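Local coordinates for TIR-like domain-containing protein (Prevotella corporis, PDB 7EBD) that is a bacterial STING-family protein that forms a two-subunit assembly and holds the ligand C2E in a pocket to which both subunits contribute, at residues A[13-16]-A[17-21]; A[78-81]-A[82-86]; A[140-143]-A[144-147]; A[147-150]-A[151-154]. One frame throughout, in Å; residues are numbered along the deposited sequence.

Interaction 1: A[13-16]-A[17-21]. With C2E (9,9'-[(2R,3R,3aS,5S,7aR,9R,10R,10aS,12S,14aR)-3,5,10,12-tetrahydroxy-5,12-dioxidooctahydro-2H,7H-difuro[3,2-d:3',2'-j][1,3,7,9,2,8]tetraoxadiphosphacyclododecine-2,9-diyl]bis(2-amino-1,9-dihydro-6H-purin-6-one)), chain E.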
loop_
_atom_site.group_PDB
_atom_site.type_symbol
_atom_site.label_atom_id
_atom_site.label_comp_id
_atom_site.label_asym_id
_atom_site.label_seq_id
_atom_site.Cartn_x
_atom_site.Cartn_y
_atom_site.Cartn_z
ATOM N N SER A 13 3.554 3.198 -6.978
ATOM C CA SER A 13 3.573 2.353 -5.787
ATOM C C SER A 13 2.516 1.261 -5.867
ATOM O O SER A 13 2.775 0.109 -5.499
ATOM C CB SER A 13 3.366 3.204 -4.532
ATOM O OG SER A 13 4.503 3.999 -4.257
ATOM N N TYR A 14 1.324 1.600 -6.363
ATOM C CA TYR A 14 0.263 0.609 -6.501
ATOM C C TYR A 14 0.643 -0.472 -7.505
ATOM O O TYR A 14 0.367 -1.658 -7.287
ATOM C CB TYR A 14 -1.034 1.309 -6.912
ATOM C CG TYR A 14 -2.224 0.396 -7.099
ATOM C CD1 TYR A 14 -2.723 -0.353 -6.042
ATOM C CD2 TYR A 14 -2.867 0.306 -8.328
ATOM C CE1 TYR A 14 -3.817 -1.182 -6.207
ATOM C CE2 TYR A 14 -3.964 -0.517 -8.501
ATOM C CZ TYR A 14 -4.433 -1.262 -7.438
ATOM O OH TYR A 14 -5.523 -2.084 -7.606
ATOM N N PHE A 15 1.298 -0.086 -8.601
ATOM C CA PHE A 15 1.709 -1.064 -9.602
ATOM C C PHE A 15 2.821 -1.963 -9.074
ATOM O O PHE A 15 2.778 -3.185 -9.258
ATOM C CB PHE A 15 2.153 -0.343 -10.876
ATOM C CG PHE A 15 2.686 -1.259 -11.943
ATOM C CD1 PHE A 15 1.826 -1.904 -12.817
ATOM C CD2 PHE A 15 4.050 -1.469 -12.077
ATOM C CE1 PHE A 15 2.316 -2.744 -13.799
ATOM C CE2 PHE A 15 4.546 -2.310 -13.056
ATOM C CZ PHE A 15 3.678 -2.948 -13.918
ATOM N N GLU A 16 3.816 -1.379 -8.403
ATOM C CA GLU A 16 4.951 -2.161 -7.920
ATOM C C GLU A 16 4.553 -3.079 -6.772
ATOM O O GLU A 16 5.079 -4.192 -6.652
ATOM C CB GLU A 16 6.084 -1.230 -7.489
ATOM C CG GLU A 16 6.769 -0.493 -8.632
ATOM C CD GLU A 16 7.390 -1.435 -9.648
ATOM O OE1 GLU A 16 7.180 -1.229 -10.862
ATOM O OE2 GLU A 16 8.081 -2.389 -9.233
ATOM N N GLY A 17 3.638 -2.634 -5.913
ATOM C CA GLY A 17 3.279 -3.390 -4.735
ATOM C C GLY A 17 2.082 -4.302 -4.856
ATOM O O GLY A 17 1.761 -5.003 -3.892
ATOM N N PHE A 18 1.400 -4.331 -6.002
ATOM C CA PHE A 18 0.209 -5.165 -6.116
ATOM C C PHE A 18 -0.055 -5.644 -7.539
ATOM O O PHE A 18 -0.081 -6.853 -7.793
ATOM C CB PHE A 18 -1.016 -4.413 -5.592
ATOM C CG PHE A 18 -2.312 -5.126 -5.844
ATOM C CD1 PHE A 18 -2.652 -6.253 -5.111
ATOM C CD2 PHE A 18 -3.189 -4.675 -6.818
ATOM C CE1 PHE A 18 -3.843 -6.916 -5.344
ATOM C CE2 PHE A 18 -4.380 -5.334 -7.056
ATOM C CZ PHE A 18 -4.710 -6.456 -6.318
ATOM N N VAL A 19 -0.254 -4.706 -8.469
ATOM C CA VAL A 19 -0.719 -5.063 -9.810
ATOM C C VAL A 19 0.276 -5.987 -10.500
ATOM O O VAL A 19 -0.101 -7.012 -11.080
ATOM C CB VAL A 19 -0.976 -3.796 -10.644
ATOM C CG1 VAL A 19 -1.372 -4.169 -12.066
ATOM C CG2 VAL A 19 -2.053 -2.952 -9.995
ATOM N N LYS A 20 1.561 -5.630 -10.460
ATOM C CA LYS A 20 2.581 -6.441 -11.119
ATOM C C LYS A 20 2.638 -7.844 -10.525
ATOM O O LYS A 20 2.667 -8.842 -11.256
ATOM C CB LYS A 20 3.938 -5.741 -11.019
ATOM C CG LYS A 20 5.066 -6.437 -11.759
ATOM C CD LYS A 20 6.299 -5.549 -11.827
ATOM C CE LYS A 20 6.790 -5.167 -10.440
ATOM N NZ LYS A 20 7.464 -6.301 -9.749
ATOM N N LEU A 21 2.637 -7.937 -9.193
ATOM C CA LEU A 21 2.702 -9.240 -8.537
ATOM C C LEU A 21 1.454 -10.066 -8.822
ATOM O O LEU A 21 1.544 -11.279 -9.050
ATOM C CB LEU A 21 2.885 -9.053 -7.031
ATOM C CG LEU A 21 3.962 -8.066 -6.575
ATOM C CD1 LEU A 21 3.943 -7.913 -5.059
ATOM C CD2 LEU A 21 5.337 -8.501 -7.059
HETATM P P1 C2E E . 2.530 -1.078 -0.590
HETATM O O2P C2E E . 3.128 -2.378 -0.109
HETATM O O1P C2E E . 3.503 -0.558 -1.614
HETATM O "O5'" C2E E . 1.134 -1.253 -1.431
HETATM C "C5'" C2E E . 0.712 -0.178 -2.212
HETATM C "C4'" C2E E . -0.795 -0.362 -2.551
HETATM O "O4'" C2E E . -0.958 -1.445 -3.260
HETATM C "C3'" C2E E . -1.618 -0.588 -1.265
HETATM O "O3'" C2E E . -2.044 0.599 -0.786
HETATM C "C2'" C2E E . -2.794 -1.440 -1.775
HETATM O "O2'" C2E E . -3.837 -0.570 -2.398
HETATM C "C1'" C2E E . -2.274 -2.206 -2.699
HETATM N N9 C2E E . -1.918 -3.484 -2.148
HETATM C C8 C2E E . -0.692 -3.775 -1.688
HETATM N N7 C2E E . -0.786 -5.053 -1.262
HETATM C C5 C2E E . -2.034 -5.493 -1.471
HETATM C C6 C2E E . -2.717 -6.838 -1.195
HETATM O O6 C2E E . -2.112 -7.728 -0.704
HETATM N N1 C2E E . -4.094 -7.021 -1.532
HETATM C C2 C2E E . -4.843 -5.946 -2.127
HETATM N N2 C2E E . -6.240 -6.129 -2.469
HETATM N N3 C2E E . -4.193 -4.665 -2.390
HETATM C C4 C2E E . -2.759 -4.487 -2.038
HETATM P P11 C2E E . -2.541 0.520 0.801
HETATM O O21 C2E E . -3.729 -0.369 1.081
HETATM O O11 C2E E . -3.000 1.915 1.152
HETATM O O5A C2E E . -1.185 0.228 1.693
HETATM C C5A C2E E . -0.359 1.359 1.743
HETATM C C4A C2E E . 0.907 1.020 2.428
HETATM O O4A C2E E . 0.682 0.684 3.670
HETATM C C3A C2E E . 1.627 -0.320 1.715
HETATM O O3A C2E E . 2.479 0.114 0.558
HETATM C C2A C2E E . 2.323 -0.819 2.587
HETATM O O2A C2E E . 3.647 -0.113 2.697
HETATM C C1A C2E E . 1.477 -0.570 3.941
HETATM N N91 C2E E . 0.680 -1.584 4.167
HETATM C C81 C2E E . -0.620 -1.761 3.863
HETATM N N71 C2E E . -0.967 -2.981 4.315
HETATM C C51 C2E E . 0.102 -3.527 4.885
HETATM C C61 C2E E . 0.305 -4.879 5.565
HETATM O O61 C2E E . -0.595 -5.640 5.645
HETATM N N11 C2E E . 1.583 -5.225 6.103
HETATM C C21 C2E E . 2.678 -4.296 6.002
HETATM N N21 C2E E . 3.977 -4.647 6.548
HETATM N N31 C2E E . 2.480 -3.006 5.352
HETATM C C41 C2E E . 1.143 -2.653 4.795
#
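With CG set anti to the backbone N in both Tyr14 (chi1 180°) and Phe18 (chi1 172°), the two rings run side by side off helix 6-28 and point the same way. Their planes are 28° apart but slid past each other, and they touch at Tyr14 CE1 and OH, CE1 lying 3.6 Å from Phe18 CD2. The Phe18 ring lays one face against C2E, its CE1 3.5 Å from C2E C2, while Tyr14 meets the ligand at its ring edge, near O4'. Val19 crosses Tyr14 at about a right angle and presses CG2 to 3.4 Å from CE2. One turn on, Lys20 CB sits over a face of the Phe15 ring, a CH-pi contact. The backbone widens into a pi-type turn at 17-19: Lys20 N reaches back five residues to Phe15 O at 3.0 Å, and Val19 N bonds weakly to Tyr14 O. Glu16 OE2 and Lys20 NZ form only a long salt bridge, at 4.0 Å. Tyr14 OH is tied to Asp99, another pocket residue. The rings thus give C2E a flat, apolar surface, while Glu16 OE1 and Ser13 OG tie this helix to Lys109 (salt bridge) and Ile103 O (hydrogen bond) of the second subunit.

Interaction 2: A[78-81]-A[82-86]. With C2E (9,9'-[(2R,3R,3aS,5S,7aR,9R,10R,10aS,12S,14aR)-3,5,10,12-tetrahydroxy-5,12-dioxidooctahydro-2H,7H-difuro[3,2-d:3',2'-j][1,3,7,9,2,8]tetraoxadiphosphacyclododecine-2,9-diyl]bis(2-amino-1,9-dihydro-6H-purin-6-one)), chain E.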
loop_
_atom_site.group_PDB
_atom_site.type_symbol
_atom_site.label_atom_id
_atom_site.label_comp_id
_atom_site.label_asym_id
_atom_site.label_seq_id
_atom_site.Cartn_x
_atom_site.Cartn_y
_atom_site.Cartn_z
ATOM N N ASN A 78 6.258 -15.068 -4.532
ATOM C CA ASN A 78 7.648 -15.183 -4.109
ATOM C C ASN A 78 8.372 -13.845 -4.056
ATOM O O ASN A 78 9.553 -13.810 -3.697
ATOM C CB ASN A 78 8.402 -16.141 -5.038
ATOM C CG ASN A 78 7.823 -17.541 -5.025
ATOM O OD1 ASN A 78 8.159 -18.355 -4.165
ATOM N ND2 ASN A 78 6.946 -17.830 -5.980
ATOM N N HIS A 79 7.702 -12.749 -4.405
ATOM C CA HIS A 79 8.299 -11.422 -4.350
ATOM C C HIS A 79 7.883 -10.638 -3.115
ATOM O O HIS A 79 8.294 -9.483 -2.962
ATOM C CB HIS A 79 7.952 -10.625 -5.611
ATOM C CG HIS A 79 8.533 -11.199 -6.864
ATOM N ND1 HIS A 79 8.102 -12.390 -7.409
ATOM C CD2 HIS A 79 9.516 -10.748 -7.677
ATOM C CE1 HIS A 79 8.793 -12.646 -8.504
ATOM N NE2 HIS A 79 9.657 -11.664 -8.690
ATOM N N ARG A 80 7.080 -11.234 -2.236
ATOM C CA ARG A 80 6.706 -10.603 -0.981
ATOM C C ARG A 80 6.632 -11.666 0.104
ATOM O O ARG A 80 6.278 -12.819 -0.156
ATOM C CB ARG A 80 5.371 -9.854 -1.082
ATOM C CG ARG A 80 5.154 -8.865 0.053
ATOM C CD ARG A 80 3.992 -7.930 -0.220
ATOM N NE ARG A 80 2.712 -8.630 -0.238
ATOM C CZ ARG A 80 1.546 -8.036 -0.466
ATOM N NH1 ARG A 80 1.503 -6.732 -0.696
ATOM N NH2 ARG A 80 0.426 -8.744 -0.459
ATOM N N ASN A 81 6.979 -11.261 1.324
ATOM C CA ASN A 81 7.053 -12.179 2.452
ATOM C C ASN A 81 5.693 -12.687 2.912
ATOM O O ASN A 81 5.646 -13.564 3.781
ATOM C CB ASN A 81 7.771 -11.492 3.613
ATOM C CG ASN A 81 7.257 -10.085 3.868
ATOM O OD1 ASN A 81 6.874 -9.376 2.936
ATOM N ND2 ASN A 81 7.251 -9.673 5.130
ATOM N N TYR A 82 4.597 -12.176 2.362
ATOM C CA TYR A 82 3.267 -12.625 2.740
ATOM C C TYR A 82 2.364 -12.628 1.516
ATOM O O TYR A 82 2.608 -11.881 0.562
ATOM C CB TYR A 82 2.661 -11.744 3.846
ATOM C CG TYR A 82 2.621 -10.259 3.557
ATOM C CD1 TYR A 82 3.726 -9.453 3.800
ATOM C CD2 TYR A 82 1.463 -9.656 3.081
ATOM C CE1 TYR A 82 3.686 -8.093 3.556
ATOM C CE2 TYR A 82 1.413 -8.297 2.837
ATOM C CZ TYR A 82 2.527 -7.519 3.074
ATOM O OH TYR A 82 2.478 -6.168 2.828
ATOM N N PRO A 83 1.323 -13.461 1.511
ATOM C CA PRO A 83 0.487 -13.588 0.312
ATOM C C PRO A 83 -0.292 -12.314 0.015
ATOM O O PRO A 83 -0.466 -11.436 0.862
ATOM C CB PRO A 83 -0.459 -14.744 0.657
ATOM C CG PRO A 83 -0.496 -14.766 2.146
ATOM C CD PRO A 83 0.888 -14.381 2.578
ATOM N N ILE A 84 -0.758 -12.231 -1.226
ATOM C CA ILE A 84 -1.561 -11.106 -1.692
ATOM C C ILE A 84 -3.029 -11.455 -1.498
ATOM O O ILE A 84 -3.537 -12.394 -2.116
ATOM C CB ILE A 84 -1.265 -10.792 -3.165
ATOM C CG1 ILE A 84 0.240 -10.659 -3.388
ATOM C CG2 ILE A 84 -2.000 -9.529 -3.601
ATOM C CD1 ILE A 84 0.633 -10.688 -4.840
ATOM N N HIS A 85 -3.717 -10.699 -0.649
ATOM C CA HIS A 85 -5.130 -10.940 -0.405
ATOM C C HIS A 85 -5.976 -10.190 -1.426
ATOM O O HIS A 85 -5.704 -9.030 -1.748
ATOM C CB HIS A 85 -5.511 -10.526 1.015
ATOM C CG HIS A 85 -4.921 -11.404 2.077
ATOM N ND1 HIS A 85 -5.565 -12.522 2.562
ATOM C CD2 HIS A 85 -3.745 -11.330 2.744
ATOM C CE1 HIS A 85 -4.812 -13.098 3.482
ATOM N NE2 HIS A 85 -3.702 -12.395 3.612
ATOM N N ILE A 86 -7.001 -10.867 -1.940
ATOM C CA ILE A 86 -7.819 -10.359 -3.032
ATOM C C ILE A 86 -9.263 -10.790 -2.813
ATOM O O ILE A 86 -9.570 -11.627 -1.961
ATOM C CB ILE A 86 -7.331 -10.868 -4.401
ATOM C CG1 ILE A 86 -7.099 -12.379 -4.330
ATOM C CG2 ILE A 86 -6.072 -10.136 -4.835
ATOM C CD1 ILE A 86 -7.346 -13.108 -5.622
HETATM P P1 C2E E . 2.530 -1.078 -0.590
HETATM O O2P C2E E . 3.128 -2.378 -0.109
HETATM O O1P C2E E . 3.503 -0.558 -1.614
HETATM O "O5'" C2E E . 1.134 -1.253 -1.431
HETATM C "C5'" C2E E . 0.712 -0.178 -2.212
HETATM C "C4'" C2E E . -0.795 -0.362 -2.551
HETATM O "O4'" C2E E . -0.958 -1.445 -3.260
HETATM C "C3'" C2E E . -1.618 -0.588 -1.265
HETATM O "O3'" C2E E . -2.044 0.599 -0.786
HETATM C "C2'" C2E E . -2.794 -1.440 -1.775
HETATM O "O2'" C2E E . -3.837 -0.570 -2.398
HETATM C "C1'" C2E E . -2.274 -2.206 -2.699
HETATM N N9 C2E E . -1.918 -3.484 -2.148
HETATM C C8 C2E E . -0.692 -3.775 -1.688
HETATM N N7 C2E E . -0.786 -5.053 -1.262
HETATM C C5 C2E E . -2.034 -5.493 -1.471
HETATM C C6 C2E E . -2.717 -6.838 -1.195
HETATM O O6 C2E E . -2.112 -7.728 -0.704
HETATM N N1 C2E E . -4.094 -7.021 -1.532
HETATM C C2 C2E E . -4.843 -5.946 -2.127
HETATM N N2 C2E E . -6.240 -6.129 -2.469
HETATM N N3 C2E E . -4.193 -4.665 -2.390
HETATM C C4 C2E E . -2.759 -4.487 -2.038
HETATM P P11 C2E E . -2.541 0.520 0.801
HETATM O O21 C2E E . -3.729 -0.369 1.081
HETATM O O11 C2E E . -3.000 1.915 1.152
HETATM O O5A C2E E . -1.185 0.228 1.693
HETATM C C5A C2E E . -0.359 1.359 1.743
HETATM C C4A C2E E . 0.907 1.020 2.428
HETATM O O4A C2E E . 0.682 0.684 3.670
HETATM C C3A C2E E . 1.627 -0.320 1.715
HETATM O O3A C2E E . 2.479 0.114 0.558
HETATM C C2A C2E E . 2.323 -0.819 2.587
HETATM O O2A C2E E . 3.647 -0.113 2.697
HETATM C C1A C2E E . 1.477 -0.570 3.941
HETATM N N91 C2E E . 0.680 -1.584 4.167
HETATM C C81 C2E E . -0.620 -1.761 3.863
HETATM N N71 C2E E . -0.967 -2.981 4.315
HETATM C C51 C2E E . 0.102 -3.527 4.885
HETATM C C61 C2E E . 0.305 -4.879 5.565
HETATM O O61 C2E E . -0.595 -5.640 5.645
HETATM N N11 C2E E . 1.583 -5.225 6.103
HETATM C C21 C2E E . 2.678 -4.296 6.002
HETATM N N21 C2E E . 3.977 -4.647 6.548
HETATM N N31 C2E E . 2.480 -3.006 5.352
HETATM C C41 C2E E . 1.143 -2.653 4.795
#
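Arg80 stacks on Tyr82 in the loop that leads into strand 84-91, a cation-pi arrangement at the C2E pocket of this STING domain. The tight part is the guanidinium: it lies flat on the ring, planes 12° apart, with Tyr82 CE2 3.3 Å from Arg80 CZ. Arg80 CD also rests over the ring face. The arginine chain runs extended and then bends at chi3 (67°), which turns its nitrogens toward the ligand and the backbone. NE makes a weak bond to Tyr82 O, and Arg80 NH2 bonds to Pro83 O at 3.1 Å from above the carbonyl plane; with the stack, these bonds probably limit rotation of the group. Ile84 CG1 packs against Arg80 NH2 at 3.5 Å. The looser side is Asn81, partly exposed and making no bond or stack to Tyr82: its OD1 only brushes the ring, the amide at 70° to it. Across the subunit boundary the Tyr82 ring meets His85 of the second subunit. In this chain His85 O takes C2E N1 at 2.6 Å and, weakly, N2. Arg80 reads the other edge of the same base, NH1 giving to C2E N7 at 2.9 Å and NH2 to C2E O6 at 2.7 Å.

Interaction 3: A[140-143]-A[144-147]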
loop_
_atom_site.group_PDB
_atom_site.type_symbol
_atom_site.label_atom_id
_atom_site.label_comp_id
_atom_site.label_asym_id
_atom_site.label_seq_id
_atom_site.Cartn_x
_atom_site.Cartn_y
_atom_site.Cartn_z
ATOM N N VAL A 140 -1.145 6.803 -15.744
ATOM C CA VAL A 140 0.146 6.246 -15.350
ATOM C C VAL A 140 0.033 4.743 -15.130
ATOM O O VAL A 140 0.915 3.972 -15.534
ATOM C CB VAL A 140 0.687 6.964 -14.100
ATOM C CG1 VAL A 140 1.955 6.287 -13.603
ATOM C CG2 VAL A 140 0.951 8.432 -14.404
ATOM N N LEU A 141 -1.057 4.299 -14.494
ATOM C CA LEU A 141 -1.242 2.869 -14.271
ATOM C C LEU A 141 -1.363 2.119 -15.591
ATOM O O LEU A 141 -0.793 1.035 -15.750
ATOM C CB LEU A 141 -2.471 2.623 -13.397
ATOM C CG LEU A 141 -2.725 1.166 -13.001
ATOM C CD1 LEU A 141 -1.542 0.604 -12.223
ATOM C CD2 LEU A 141 -4.011 1.027 -12.199
ATOM N N GLN A 142 -2.091 2.687 -16.556
ATOM C CA GLN A 142 -2.232 2.035 -17.853
ATOM C C GLN A 142 -0.903 1.992 -18.596
ATOM O O GLN A 142 -0.582 0.989 -19.245
ATOM C CB GLN A 142 -3.291 2.756 -18.688
ATOM C CG GLN A 142 -3.661 2.031 -19.969
ATOM C CD GLN A 142 -4.346 0.706 -19.697
ATOM O OE1 GLN A 142 -5.485 0.671 -19.233
ATOM N NE2 GLN A 142 -3.653 -0.391 -19.980
ATOM N N LEU A 143 -0.116 3.068 -18.510
ATOM C CA LEU A 143 1.201 3.068 -19.137
ATOM C C LEU A 143 2.104 2.009 -18.520
ATOM O O LEU A 143 2.851 1.328 -19.234
ATOM C CB LEU A 143 1.842 4.453 -19.020
ATOM C CG LEU A 143 1.215 5.575 -19.850
ATOM C CD1 LEU A 143 1.869 6.912 -19.535
ATOM C CD2 LEU A 143 1.322 5.265 -21.335
ATOM N N LEU A 144 2.041 1.842 -17.197
ATOM C CA LEU A 144 2.845 0.809 -16.550
ATOM C C LEU A 144 2.354 -0.586 -16.916
ATOM O O LEU A 144 3.159 -1.514 -17.070
ATOM C CB LEU A 144 2.834 1.004 -15.033
ATOM C CG LEU A 144 3.496 2.284 -14.523
ATOM C CD1 LEU A 144 3.327 2.416 -13.018
ATOM C CD2 LEU A 144 4.968 2.314 -14.903
ATOM N N ILE A 145 1.039 -0.752 -17.066
ATOM C CA ILE A 145 0.484 -2.046 -17.452
ATOM C C ILE A 145 0.920 -2.416 -18.864
ATOM O O ILE A 145 1.273 -3.570 -19.138
ATOM C CB ILE A 145 -1.051 -2.023 -17.320
ATOM C CG1 ILE A 145 -1.460 -2.038 -15.846
ATOM C CG2 ILE A 145 -1.679 -3.187 -18.072
ATOM C CD1 ILE A 145 -2.905 -1.656 -15.609
ATOM N N ASN A 146 0.919 -1.440 -19.779
ATOM C CA ASN A 146 1.269 -1.725 -21.166
ATOM C C ASN A 146 2.731 -2.129 -21.314
ATOM O O ASN A 146 3.079 -2.850 -22.255
ATOM C CB ASN A 146 0.962 -0.514 -22.045
ATOM C CG ASN A 146 -0.523 -0.232 -22.148
ATOM O OD1 ASN A 146 -1.351 -1.115 -21.922
ATOM N ND2 ASN A 146 -0.868 1.003 -22.497
ATOM N N GLU A 147 3.596 -1.678 -20.409
ATOM C CA GLU A 147 5.015 -1.999 -20.463
ATOM C C GLU A 147 5.357 -3.293 -19.735
ATOM O O GLU A 147 6.539 -3.601 -19.564
ATOM C CB GLU A 147 5.838 -0.843 -19.887
ATOM C CG GLU A 147 5.772 0.425 -20.721
ATOM C CD GLU A 147 6.476 1.596 -20.066
ATOM O OE1 GLU A 147 5.820 2.632 -19.823
ATOM O OE2 GLU A 147 7.686 1.478 -19.783
#
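Val140 and Leu144, Leu141 and Ile145, and Gln142 and Asn146 are i to i+4 pairs on the last turns of helix 124-146, an alpha helix that ends at Asn146; Glu147 is the first residue to leave helical geometry. The backbone bonds come first. Leu144 N, Ile145 N and Asn146 N each donate to the carbonyl four residues earlier, all at 2.9 Å between N and O of Val140, Leu141 and Gln142 respectively. The series fades at the end, where Glu147 N makes only weak bonds to Leu143 O and to Leu144 O.

The apolar contacts lie on the buried side of the helix. Leu141 CG meets Ile145 CD1 at 3.8 Å, the two side chains passing at a slant, and Ile145 CG1 also rests 3.1 Å from Leu141 O. Val140 and Leu144 lie side by side, with CG1 and CD1 more loosely apposed. Beyond them, Val140 and Leu144 pack on helix 6-28, touching Ala11 and Phe15, and Leu141 adds Tyr14. Ile145 leans on Val155 of strand 155-157, and Leu141 on Ile157. The contact therefore joins the helix to both the first helix and an outer strand of the mixed sheet.

The polar side-chain pair stands on the more open flank. Gln142 begins with CG anti to its own N (chi1 -171°) and then bends at chi2 (66°), which turns the amide along the helix toward Asn146, one turn on. The two amide planes are 28° apart, and Gln142 NE2 donates to Asn146 OD1 at 3.1 Å from above the carbonyl plane.

Interaction 4: A[147-150]-A[151-154]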
loop_
_atom_site.group_PDB
_atom_site.type_symbol
_atom_site.label_atom_id
_atom_site.label_comp_id
_atom_site.label_asym_id
_atom_site.label_seq_id
_atom_site.Cartn_x
_atom_site.Cartn_y
_atom_site.Cartn_z
ATOM N N GLU A 147 3.596 -1.678 -20.409
ATOM C CA GLU A 147 5.015 -1.999 -20.463
ATOM C C GLU A 147 5.357 -3.293 -19.735
ATOM O O GLU A 147 6.539 -3.601 -19.564
ATOM C CB GLU A 147 5.838 -0.843 -19.887
ATOM C CG GLU A 147 5.772 0.425 -20.721
ATOM C CD GLU A 147 6.476 1.596 -20.066
ATOM O OE1 GLU A 147 5.820 2.632 -19.823
ATOM O OE2 GLU A 147 7.686 1.478 -19.783
ATOM N N ASP A 148 4.351 -4.052 -19.306
ATOM C CA ASP A 148 4.549 -5.320 -18.614
ATOM C C ASP A 148 3.732 -6.382 -19.333
ATOM O O ASP A 148 2.512 -6.241 -19.466
ATOM C CB ASP A 148 4.141 -5.209 -17.140
ATOM C CG ASP A 148 4.501 -6.445 -16.330
ATOM O OD1 ASP A 148 3.924 -7.524 -16.583
ATOM O OD2 ASP A 148 5.368 -6.337 -15.437
ATOM N N SER A 149 4.406 -7.438 -19.799
ATOM C CA SER A 149 3.739 -8.436 -20.632
ATOM C C SER A 149 2.606 -9.124 -19.879
ATOM O O SER A 149 1.509 -9.305 -20.424
ATOM C CB SER A 149 4.752 -9.465 -21.136
ATOM O OG SER A 149 5.719 -8.862 -21.979
ATOM N N PHE A 150 2.848 -9.510 -18.625
ATOM C CA PHE A 150 1.806 -10.163 -17.835
ATOM C C PHE A 150 0.631 -9.222 -17.596
ATOM O O PHE A 150 -0.536 -9.609 -17.749
ATOM C CB PHE A 150 2.385 -10.646 -16.504
ATOM C CG PHE A 150 3.482 -11.664 -16.646
ATOM C CD1 PHE A 150 3.629 -12.389 -17.819
ATOM C CD2 PHE A 150 4.362 -11.901 -15.604
ATOM C CE1 PHE A 150 4.636 -13.328 -17.951
ATOM C CE2 PHE A 150 5.373 -12.841 -15.728
ATOM C CZ PHE A 150 5.509 -13.555 -16.904
ATOM N N CYS A 151 0.926 -7.973 -17.226
ATOM C CA CYS A 151 -0.128 -6.996 -16.974
ATOM C C CYS A 151 -0.908 -6.692 -18.246
ATOM O O CYS A 151 -2.143 -6.631 -18.231
ATOM C CB CYS A 151 0.477 -5.720 -16.390
ATOM S SG CYS A 151 1.297 -5.959 -14.801
ATOM N N ARG A 152 -0.200 -6.480 -19.357
ATOM C CA ARG A 152 -0.874 -6.308 -20.638
ATOM C C ARG A 152 -1.738 -7.516 -20.972
ATOM O O ARG A 152 -2.773 -7.379 -21.634
ATOM C CB ARG A 152 0.154 -6.066 -21.745
ATOM C CG ARG A 152 -0.429 -5.472 -23.015
ATOM C CD ARG A 152 0.566 -5.495 -24.168
ATOM N NE ARG A 152 1.874 -4.962 -23.796
ATOM C CZ ARG A 152 2.982 -5.693 -23.709
ATOM N NH1 ARG A 152 2.942 -6.992 -23.969
ATOM N NH2 ARG A 152 4.130 -5.124 -23.364
ATOM N N GLU A 153 -1.339 -8.700 -20.507
ATOM C CA GLU A 153 -2.084 -9.914 -20.811
ATOM C C GLU A 153 -3.373 -10.017 -20.000
ATOM O O GLU A 153 -4.419 -10.381 -20.549
ATOM C CB GLU A 153 -1.198 -11.137 -20.561
ATOM C CG GLU A 153 -1.868 -12.476 -20.821
ATOM C CD GLU A 153 -1.899 -12.842 -22.293
ATOM O OE1 GLU A 153 -1.348 -12.078 -23.113
ATOM O OE2 GLU A 153 -2.475 -13.898 -22.629
ATOM N N CYS A 154 -3.331 -9.702 -18.701
ATOM C CA CYS A 154 -4.440 -10.069 -17.826
ATOM C C CYS A 154 -4.983 -8.943 -16.946
ATOM O O CYS A 154 -5.844 -9.212 -16.098
ATOM C CB CYS A 154 -4.031 -11.245 -16.932
ATOM S SG CYS A 154 -2.721 -10.844 -15.759
#
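Asp148 is the N-cap residue of helix 149-154: its OD1 accepts from Cys151 N at 3.1 Å, the capping bond. The approach is fairly straight, 166° at the hydrogen, and falls on the anti side of the carboxylate, somewhat out of its plane. Cys151 SG lies close by, 3.5 Å from Asp148 OD1. Asp148 carries CG anti to its backbone N (chi1 -172°), which turns the carboxylate over the first turn of the helix, where an amide N-H would otherwise lack a backbone acceptor. Its main chain works as well: Asp148 O takes Arg152 N at 2.7 Å, a short bond running nearly along the carbonyl.

The next layer is the rest of the short helix. Glu153 N donates to Ser149 O at 2.9 Å and more weakly to Phe150 O. Cys154 N also goes to Phe150 O, at 3.0 Å, so that carbonyl gathers two amides as the helix closes.

Farther out, Arg152 bends at chi3 (-49°) and folds back over the start of the helix. One guanidinium face looks toward the Asp148 carbonyl, and NH1 lies 3.7 Å from Ser149 CA. The strongest polar partner of the group is Asn146 O, the last carbonyl of the preceding helix, so Arg152 links the second helix to the end of the first, across the turn between them.

Helix 149-154 covers part of helix 6-28, with Cys151 on Phe15 and Ala23, Phe150 on Val27 and Asp148 on Lys20. At its far end Cys154 pairs by backbone with Leu45 of strand 42-47, where the chain passes into strand 155-157.

Helix 6-28 is the common thread. Interaction 1 touches the other three, and its Phe15 ring is shared between interactions 3 and 4, with CE1 3.5 Å from Cys151 SG and CZ 3.5 Å from Leu144 O. Interactions 1 and 2 have centres about 11 Å apart and supply eight of the pocket residues around C2E; they meet where Phe18 CE1 lies 3.6 Å from Ile84 CG2. Interactions 3 and 4 share Glu147 and, besides the Arg152 bond, touch where Ile145 CG2 lies 3.5 Å from Cys151 O. Neither lies at the ligand: Leu141 and Cys151 have side chains about 9 and 13 Å from C2E.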